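Local atomic coordinates of phosphoribosylaminoimidazole carboxylase, ATPase subunit (Thermus thermophilus, PDB entry 3AW8), a protein that probably catalyses the ATP-dependent carboxylation of 5-aminoimidazole ribonucleotide with bicarbonate to N5-carboxyaminoimidazole ribonucleotide, a step of de novo purine synthesis. Residues 19-32 with 39-53. Residues are numbered along the deposited sequence; the frame is centred on the assembly and turned at random.
Sequences YPLGLSFRFLDPSP and VGELVVGEFLDEGAL
Leu28 is the main bump of this contact: its CD1 drops between Phe47 CD1 (4.0 Å) and Leu53 CD2, while CD2 meets the carbonyl O of Gly45. The Phe47 ring runs counter to Leu28, turning CD1 and CE1 to it, while Phe47 CE2 lies 3.9 Å from Pro30 CD. Alongside, strands 25-29 and 41-44 run parallel, their axes 24° apart. Phe27 uses both backbone groups, its N giving to Glu41 O (2.6 Å) and its O taking from Val43 N; Asp29 does likewise with Val43 O and Gly45 N. On the face of Phe27, the ring edge fits the hollow at Gly40, CE1 4.0 Å from CA, where any side chain would clash. Leu42 CD2 fills the step between Phe27 CB and Asp29 CB. On the other face Arg26 and Glu41 extend alongside one another; a bend at chi3 (-66°) brings them into a salt bridge whose N-H...O bond, NE to Glu41 OE2, is weak at 3.3 Å, guanidinium and carboxylate planes 74° apart. The arginine's outer nitrogens hold Glu58 and Phe56 O, so a leucine here would probably leave both carboxylates without their positive mate and the Phe56 carbonyl without its donor. Tyr19 OH gives to Val39 O (2.7 Å). The two strands form one margin of a Rossmann-like parallel sheet: 41-44 is outermost in the chain, strand 2-5 flanks 25-29, helix 9-18 packs on Phe27, and helix 72-81 on Leu53.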
ATOM      1  N   TYR A  19       7.938   3.543   1.823  1.00 35.51           N
ATOM      2  CA  TYR A  19       8.755   3.122   0.689  1.00 33.30           C
ATOM      3  C   TYR A  19       8.267   3.707  -0.650  1.00 33.06           C
ATOM      4  O   TYR A  19       9.075   4.041  -1.513  1.00 33.46           O
ATOM      5  CB  TYR A  19       8.815   1.595   0.617  1.00 32.86           C
ATOM      6  CG  TYR A  19       9.722   0.982   1.652  1.00 33.97           C
ATOM      7  CD1 TYR A  19      11.090   1.273   1.667  1.00 34.92           C
ATOM      8  CD2 TYR A  19       9.221   0.121   2.630  1.00 35.27           C
ATOM      9  CE1 TYR A  19      11.939   0.729   2.626  1.00 31.12           C
ATOM     10  CE2 TYR A  19      10.063  -0.432   3.598  1.00 35.13           C
ATOM     11  CZ  TYR A  19      11.422  -0.122   3.586  1.00 34.21           C
ATOM     12  OH  TYR A  19      12.258  -0.666   4.528  1.00 34.00           O
ATOM     13  N   PRO A  20       6.944   3.833  -0.846  1.00 32.06           N
ATOM     14  CA  PRO A  20       6.494   4.396  -2.123  1.00 33.55           C
ATOM     15  C   PRO A  20       6.974   5.833  -2.290  1.00 36.17           C
ATOM     16  O   PRO A  20       7.020   6.349  -3.407  1.00 38.21           O
ATOM     17  CB  PRO A  20       4.974   4.303  -2.032  1.00 32.33           C
ATOM     18  CG  PRO A  20       4.776   3.098  -1.166  1.00 31.79           C
ATOM     19  CD  PRO A  20       5.806   3.294  -0.083  1.00 29.79           C
ATOM     20  N   LEU A  21       7.325   6.480  -1.178  1.00 35.81           N
ATOM     21  CA  LEU A  21       7.820   7.853  -1.218  1.00 37.67           C
ATOM     22  C   LEU A  21       9.342   7.839  -1.272  1.00 38.71           C
ATOM     23  O   LEU A  21       9.987   8.864  -1.087  1.00 39.05           O
ATOM     24  CB  LEU A  21       7.356   8.640   0.014  1.00 37.47           C
ATOM     25  CG  LEU A  21       5.856   8.935   0.130  1.00 39.04           C
ATOM     26  CD1 LEU A  21       5.555   9.531   1.475  1.00 39.67           C
ATOM     27  CD2 LEU A  21       5.425   9.891  -0.961  1.00 42.29           C
ATOM     28  N   GLY A  22       9.905   6.660  -1.512  1.00 38.57           N
ATOM     29  CA  GLY A  22      11.346   6.523  -1.595  1.00 37.66           C
ATOM     30  C   GLY A  22      12.117   6.742  -0.308  1.00 37.35           C
ATOM     31  O   GLY A  22      13.313   7.044  -0.350  1.00 40.39           O
ATOM     32  N   LEU A  23      11.451   6.589   0.832  1.00 35.18           N
ATOM     33  CA  LEU A  23      12.092   6.772   2.128  1.00 34.03           C
ATOM     34  C   LEU A  23      12.801   5.503   2.628  1.00 35.61           C
ATOM     35  O   LEU A  23      12.692   4.427   2.032  1.00 34.77           O
ATOM     36  CB  LEU A  23      11.057   7.210   3.161  1.00 33.15           C
ATOM     37  CG  LEU A  23      10.195   8.441   2.841  1.00 34.16           C
ATOM     38  CD1 LEU A  23       9.122   8.610   3.908  1.00 29.73           C
ATOM     39  CD2 LEU A  23      11.074   9.688   2.763  1.00 35.09           C
ATOM     40  N   SER A  24      13.529   5.646   3.731  1.00 35.27           N
ATOM     41  CA  SER A  24      14.259   4.542   4.351  1.00 36.64           C
ATOM     42  C   SER A  24      13.912   4.512   5.824  1.00 36.78           C
ATOM     43  O   SER A  24      13.553   5.536   6.409  1.00 37.04           O
ATOM     44  CB  SER A  24      15.759   4.732   4.195  1.00 35.33           C
ATOM     45  OG  SER A  24      16.086   4.734   2.829  1.00 41.53           O
ATOM     46  N   PHE A  25      14.041   3.348   6.438  1.00 36.43           N
ATOM     47  CA  PHE A  25      13.676   3.228   7.837  1.00 36.62           C
ATOM     48  C   PHE A  25      14.637   2.396   8.641  1.00 36.70           C
ATOM     49  O   PHE A  25      15.344   1.553   8.093  1.00 39.58           O
ATOM     50  CB  PHE A  25      12.270   2.610   7.942  1.00 33.88           C
ATOM     51  CG  PHE A  25      11.210   3.430   7.282  1.00 31.20           C
ATOM     52  CD1 PHE A  25      10.518   4.396   7.998  1.00 32.36           C
ATOM     53  CD2 PHE A  25      10.958   3.290   5.923  1.00 30.06           C
ATOM     54  CE1 PHE A  25       9.585   5.223   7.367  1.00 34.80           C
ATOM     55  CE2 PHE A  25      10.031   4.109   5.278  1.00 32.13           C
ATOM     56  CZ  PHE A  25       9.341   5.080   6.001  1.00 33.61           C
ATOM     57  N   ARG A  26      14.659   2.662   9.943  1.00 36.20           N
ATOM     58  CA  ARG A  26      15.459   1.911  10.893  1.00 34.91           C
ATOM     59  C   ARG A  26      14.621   1.854  12.160  1.00 35.11           C
ATOM     60  O   ARG A  26      14.136   2.879  12.642  1.00 34.93           O
ATOM     61  CB  ARG A  26      16.788   2.602  11.182  1.00 37.24           C
ATOM     62  CG  ARG A  26      17.638   1.830  12.184  1.00 38.16           C
ATOM     63  CD  ARG A  26      18.937   2.545  12.471  1.00 39.14           C
ATOM     64  NE  ARG A  26      19.804   2.598  11.300  1.00 38.52           N
ATOM     65  CZ  ARG A  26      20.759   3.506  11.127  1.00 38.90           C
ATOM     66  NH1 ARG A  26      20.962   4.437  12.047  1.00 38.40           N
ATOM     67  NH2 ARG A  26      21.507   3.486  10.035  1.00 37.79           N
ATOM     68  N   PHE A  27      14.427   0.659  12.698  1.00 34.98           N
ATOM     69  CA  PHE A  27      13.630   0.524  13.911  1.00 34.88           C
ATOM     70  C   PHE A  27      14.505   0.144  15.088  1.00 35.67           C
ATOM     71  O   PHE A  27      15.607  -0.377  14.913  1.00 36.13           O
ATOM     72  CB  PHE A  27      12.539  -0.552  13.740  1.00 31.96           C
ATOM     73  CG  PHE A  27      11.643  -0.328  12.562  1.00 28.91           C
ATOM     74  CD1 PHE A  27      11.971  -0.850  11.314  1.00 28.41           C
ATOM     75  CD2 PHE A  27      10.511   0.466  12.680  1.00 27.74           C
ATOM     76  CE1 PHE A  27      11.182  -0.574  10.197  1.00 27.37           C
ATOM     77  CE2 PHE A  27       9.717   0.749  11.569  1.00 27.42           C
ATOM     78  CZ  PHE A  27      10.056   0.227  10.323  1.00 26.47           C
ATOM     79  N   LEU A  28      14.005   0.417  16.288  1.00 36.84           N
ATOM     80  CA  LEU A  28      14.697   0.055  17.520  1.00 37.46           C
ATOM     81  C   LEU A  28      13.621  -0.676  18.316  1.00 36.93           C
ATOM     82  O   LEU A  28      12.497  -0.196  18.429  1.00 36.44           O
ATOM     83  CB  LEU A  28      15.161   1.289  18.310  1.00 37.36           C
ATOM     84  CG  LEU A  28      16.310   1.064  19.313  1.00 39.82           C
ATOM     85  CD1 LEU A  28      16.348   2.214  20.315  1.00 40.02           C
ATOM     86  CD2 LEU A  28      16.136  -0.238  20.065  1.00 38.63           C
ATOM     87  N   ASP A  29      13.958  -1.849  18.830  1.00 36.60           N
ATOM     88  CA  ASP A  29      13.019  -2.626  19.619  1.00 37.88           C
ATOM     89  C   ASP A  29      13.824  -3.671  20.361  1.00 38.38           C
ATOM     90  O   ASP A  29      14.787  -4.212  19.827  1.00 38.24           O
ATOM     91  CB  ASP A  29      11.969  -3.306  18.727  1.00 38.79           C
ATOM     92  CG  ASP A  29      10.759  -3.789  19.522  1.00 42.70           C
ATOM     93  OD1 ASP A  29      10.874  -4.804  20.251  1.00 43.98           O
ATOM     94  OD2 ASP A  29       9.694  -3.135  19.438  1.00 40.94           O
ATOM     95  N   PRO A  30      13.453  -3.951  21.613  1.00 39.04           N
ATOM     96  CA  PRO A  30      14.151  -4.940  22.433  1.00 41.08           C
ATOM     97  C   PRO A  30      13.932  -6.396  22.016  1.00 43.24           C
ATOM     98  O   PRO A  30      14.634  -7.297  22.475  1.00 44.16           O
ATOM     99  CB  PRO A  30      13.633  -4.639  23.841  1.00 40.61           C
ATOM    100  CG  PRO A  30      12.260  -4.113  23.591  1.00 38.66           C
ATOM    101  CD  PRO A  30      12.467  -3.204  22.413  1.00 38.85           C
ATOM    102  N   SER A  31      12.967  -6.629  21.137  1.00 45.35           N
ATOM    103  CA  SER A  31      12.688  -7.983  20.691  1.00 46.44           C
ATOM    104  C   SER A  31      13.175  -8.251  19.277  1.00 47.01           C
ATOM    105  O   SER A  31      12.786  -7.566  18.338  1.00 48.62           O
ATOM    106  CB  SER A  31      11.198  -8.262  20.770  1.00 47.34           C
ATOM    107  OG  SER A  31      10.930  -9.544  20.241  1.00 54.11           O
ATOM    108  N   PRO A  32      14.021  -9.276  19.107  1.00 48.07           N
ATOM    109  CA  PRO A  32      14.568  -9.645  17.797  1.00 47.73           C
ATOM    110  C   PRO A  32      13.472 -10.024  16.812  1.00 48.35           C
ATOM    111  O   PRO A  32      13.696 -10.030  15.610  1.00 50.70           O
ATOM    112  CB  PRO A  32      15.460 -10.844  18.113  1.00 46.16           C
ATOM    113  CG  PRO A  32      15.780 -10.681  19.564  1.00 47.18           C
ATOM    114  CD  PRO A  32      14.480 -10.216  20.140  1.00 46.89           C
ATOM    115  N   VAL A  39      10.536  -5.848   7.606  1.00 40.70           N
ATOM    116  CA  VAL A  39      10.284  -4.858   6.585  1.00 38.28           C
ATOM    117  C   VAL A  39      11.308  -3.731   6.496  1.00 38.94           C
ATOM    118  O   VAL A  39      11.287  -2.944   5.551  1.00 38.41           O
ATOM    119  CB  VAL A  39       8.850  -4.318   6.813  1.00 37.62           C
ATOM    120  CG1 VAL A  39       8.874  -2.854   7.204  1.00 35.90           C
ATOM    121  CG2 VAL A  39       7.998  -4.611   5.607  1.00 34.01           C
ATOM    122  N   GLY A  40      12.210  -3.663   7.468  1.00 40.00           N
ATOM    123  CA  GLY A  40      13.237  -2.633   7.459  1.00 39.78           C
ATOM    124  C   GLY A  40      14.412  -3.016   8.338  1.00 41.16           C
ATOM    125  O   GLY A  40      14.471  -4.138   8.834  1.00 42.37           O
ATOM    126  N   GLU A  41      15.349  -2.091   8.528  1.00 42.42           N
ATOM    127  CA  GLU A  41      16.521  -2.334   9.367  1.00 43.23           C
ATOM    128  C   GLU A  41      16.067  -2.250  10.821  1.00 42.88           C
ATOM    129  O   GLU A  41      15.522  -1.236  11.261  1.00 44.10           O
ATOM    130  CB  GLU A  41      17.599  -1.282   9.085  1.00 46.87           C
ATOM    131  CG  GLU A  41      18.916  -1.495   9.822  1.00 56.05           C
ATOM    132  CD  GLU A  41      19.944  -0.375   9.562  1.00 64.35           C
ATOM    133  OE1 GLU A  41      21.018  -0.396  10.211  1.00 68.05           O
ATOM    134  OE2 GLU A  41      19.692   0.521   8.715  1.00 64.76           O
ATOM    135  N   LEU A  42      16.278  -3.325  11.564  1.00 41.98           N
ATOM    136  CA  LEU A  42      15.865  -3.377  12.952  1.00 42.27           C
ATOM    137  C   LEU A  42      17.061  -3.524  13.874  1.00 43.78           C
ATOM    138  O   LEU A  42      17.869  -4.443  13.722  1.00 44.93           O
ATOM    139  CB  LEU A  42      14.889  -4.548  13.147  1.00 42.04           C
ATOM    140  CG  LEU A  42      14.287  -4.940  14.509  1.00 42.61           C
ATOM    141  CD1 LEU A  42      15.063  -6.104  15.074  1.00 40.96           C
ATOM    142  CD2 LEU A  42      14.257  -3.751  15.472  1.00 37.02           C
ATOM    143  N   VAL A  43      17.177  -2.603  14.821  1.00 42.82           N
ATOM    144  CA  VAL A  43      18.257  -2.637  15.787  1.00 41.08           C
ATOM    145  C   VAL A  43      17.649  -3.190  17.064  1.00 41.85           C
ATOM    146  O   VAL A  43      16.708  -2.606  17.609  1.00 43.20           O
ATOM    147  CB  VAL A  43      18.821  -1.219  16.050  1.00 40.09           C
ATOM    148  CG1 VAL A  43      19.823  -1.248  17.199  1.00 38.53           C
ATOM    149  CG2 VAL A  43      19.470  -0.689  14.794  1.00 37.45           C
ATOM    150  N   VAL A  44      18.159  -4.326  17.526  1.00 41.53           N
ATOM    151  CA  VAL A  44      17.644  -4.928  18.752  1.00 42.80           C
ATOM    152  C   VAL A  44      18.340  -4.304  19.958  1.00 44.86           C
ATOM    153  O   VAL A  44      19.570  -4.252  20.013  1.00 48.35           O
ATOM    154  CB  VAL A  44      17.870  -6.462  18.778  1.00 41.08           C
ATOM    155  CG1 VAL A  44      17.213  -7.063  20.012  1.00 40.92           C
ATOM    156  CG2 VAL A  44      17.296  -7.101  17.524  1.00 38.53           C
ATOM    157  N   GLY A  45      17.554  -3.817  20.914  1.00 44.55           N
ATOM    158  CA  GLY A  45      18.127  -3.211  22.099  1.00 45.02           C
ATOM    159  C   GLY A  45      17.078  -2.562  22.977  1.00 46.66           C
ATOM    160  O   GLY A  45      16.022  -2.169  22.484  1.00 46.58           O
ATOM    161  N   GLU A  46      17.358  -2.453  24.273  1.00 47.30           N
ATOM    162  CA  GLU A  46      16.423  -1.822  25.206  1.00 48.20           C
ATOM    163  C   GLU A  46      16.431  -0.324  24.935  1.00 45.75           C
ATOM    164  O   GLU A  46      17.447   0.221  24.527  1.00 43.65           O
ATOM    165  CB  GLU A  46      16.851  -2.080  26.654  1.00 51.46           C
ATOM    166  CG  GLU A  46      16.996  -3.551  27.022  1.00 56.10           C
ATOM    167  CD  GLU A  46      15.660  -4.277  27.084  1.00 61.19           C
ATOM    168  OE1 GLU A  46      15.664  -5.514  27.281  1.00 63.41           O
ATOM    169  OE2 GLU A  46      14.606  -3.616  26.938  1.00 63.41           O
ATOM    170  N   PHE A  47      15.303   0.339  25.158  1.00 45.99           N
ATOM    171  CA  PHE A  47      15.210   1.780  24.930  1.00 47.82           C
ATOM    172  C   PHE A  47      16.052   2.571  25.918  1.00 48.38           C
ATOM    173  O   PHE A  47      16.431   3.709  25.647  1.00 48.60           O
ATOM    174  CB  PHE A  47      13.755   2.245  25.019  1.00 47.35           C
ATOM    175  CG  PHE A  47      12.883   1.701  23.929  1.00 50.20           C
ATOM    176  CD1 PHE A  47      13.096   2.063  22.602  1.00 48.24           C
ATOM    177  CD2 PHE A  47      11.851   0.809  24.225  1.00 50.76           C
ATOM    178  CE1 PHE A  47      12.297   1.547  21.586  1.00 49.15           C
ATOM    179  CE2 PHE A  47      11.049   0.287  23.215  1.00 49.96           C
ATOM    180  CZ  PHE A  47      11.270   0.654  21.894  1.00 48.87           C
ATOM    181  N   LEU A  48      16.342   1.965  27.065  1.00 49.21           N
ATOM    182  CA  LEU A  48      17.142   2.633  28.072  1.00 51.15           C
ATOM    183  C   LEU A  48      18.615   2.245  28.006  1.00 52.18           C
ATOM    184  O   LEU A  48      19.408   2.637  28.865  1.00 53.68           O
ATOM    185  CB  LEU A  48      16.568   2.368  29.462  1.00 50.47           C
ATOM    186  CG  LEU A  48      15.188   3.014  29.612  1.00 51.09           C
ATOM    187  CD1 LEU A  48      14.679   2.820  31.031  1.00 48.85           C
ATOM    188  CD2 LEU A  48      15.272   4.498  29.250  1.00 48.70           C
ATOM    189  N   ASP A  49      18.969   1.472  26.981  1.00 52.02           N
ATOM    190  CA  ASP A  49      20.352   1.073  26.754  1.00 52.39           C
ATOM    191  C   ASP A  49      20.899   2.191  25.870  1.00 52.41           C
ATOM    192  O   ASP A  49      20.729   2.180  24.649  1.00 53.37           O
ATOM    193  CB  ASP A  49      20.409  -0.272  26.024  1.00 54.13           C
ATOM    194  CG  ASP A  49      21.808  -0.616  25.512  1.00 58.31           C
ATOM    195  OD1 ASP A  49      21.986  -1.755  25.024  1.00 59.34           O
ATOM    196  OD2 ASP A  49      22.724   0.242  25.581  1.00 58.09           O
ATOM    197  N   GLU A  50      21.541   3.167  26.501  1.00 51.58           N
ATOM    198  CA  GLU A  50      22.074   4.320  25.791  1.00 49.69           C
ATOM    199  C   GLU A  50      22.918   3.925  24.588  1.00 47.79           C
ATOM    200  O   GLU A  50      22.882   4.597  23.556  1.00 46.44           O
ATOM    201  CB  GLU A  50      22.889   5.189  26.752  1.00 50.68           C
ATOM    202  CG  GLU A  50      22.976   6.643  26.347  1.00 52.22           C
ATOM    203  CD  GLU A  50      23.505   7.525  27.459  1.00 54.09           C
ATOM    204  OE1 GLU A  50      23.359   8.760  27.347  1.00 55.37           O
ATOM    205  OE2 GLU A  50      24.068   6.990  28.440  1.00 54.18           O
ATOM    206  N   GLY A  51      23.666   2.831  24.718  1.00 46.67           N
ATOM    207  CA  GLY A  51      24.505   2.376  23.622  1.00 45.08           C
ATOM    208  C   GLY A  51      23.691   2.076  22.378  1.00 45.28           C
ATOM    209  O   GLY A  51      23.976   2.586  21.293  1.00 43.71           O
ATOM    210  N   ALA A  52      22.663   1.247  22.539  1.00 45.42           N
ATOM    211  CA  ALA A  52      21.802   0.881  21.426  1.00 43.49           C
ATOM    212  C   ALA A  52      21.081   2.115  20.902  1.00 42.24           C
ATOM    213  O   ALA A  52      20.932   2.293  19.695  1.00 41.83           O
ATOM    214  CB  ALA A  52      20.803  -0.166  21.875  1.00 43.36           C
ATOM    215  N   LEU A  53      20.652   2.977  21.816  1.00 41.67           N
ATOM    216  CA  LEU A  53      19.943   4.185  21.439  1.00 42.04           C
ATOM    217  C   LEU A  53      20.759   5.030  20.465  1.00 43.81           C
ATOM    218  O   LEU A  53      20.301   5.324  19.362  1.00 43.29           O
ATOM    219  CB  LEU A  53      19.609   5.017  22.681  1.00 41.66           C
ATOM    220  CG  LEU A  53      18.189   5.578  22.795  1.00 42.83           C
ATOM    221  CD1 LEU A  53      18.205   6.816  23.649  1.00 43.20           C
ATOM    222  CD2 LEU A  53      17.649   5.932  21.440  1.00 45.81           C
TER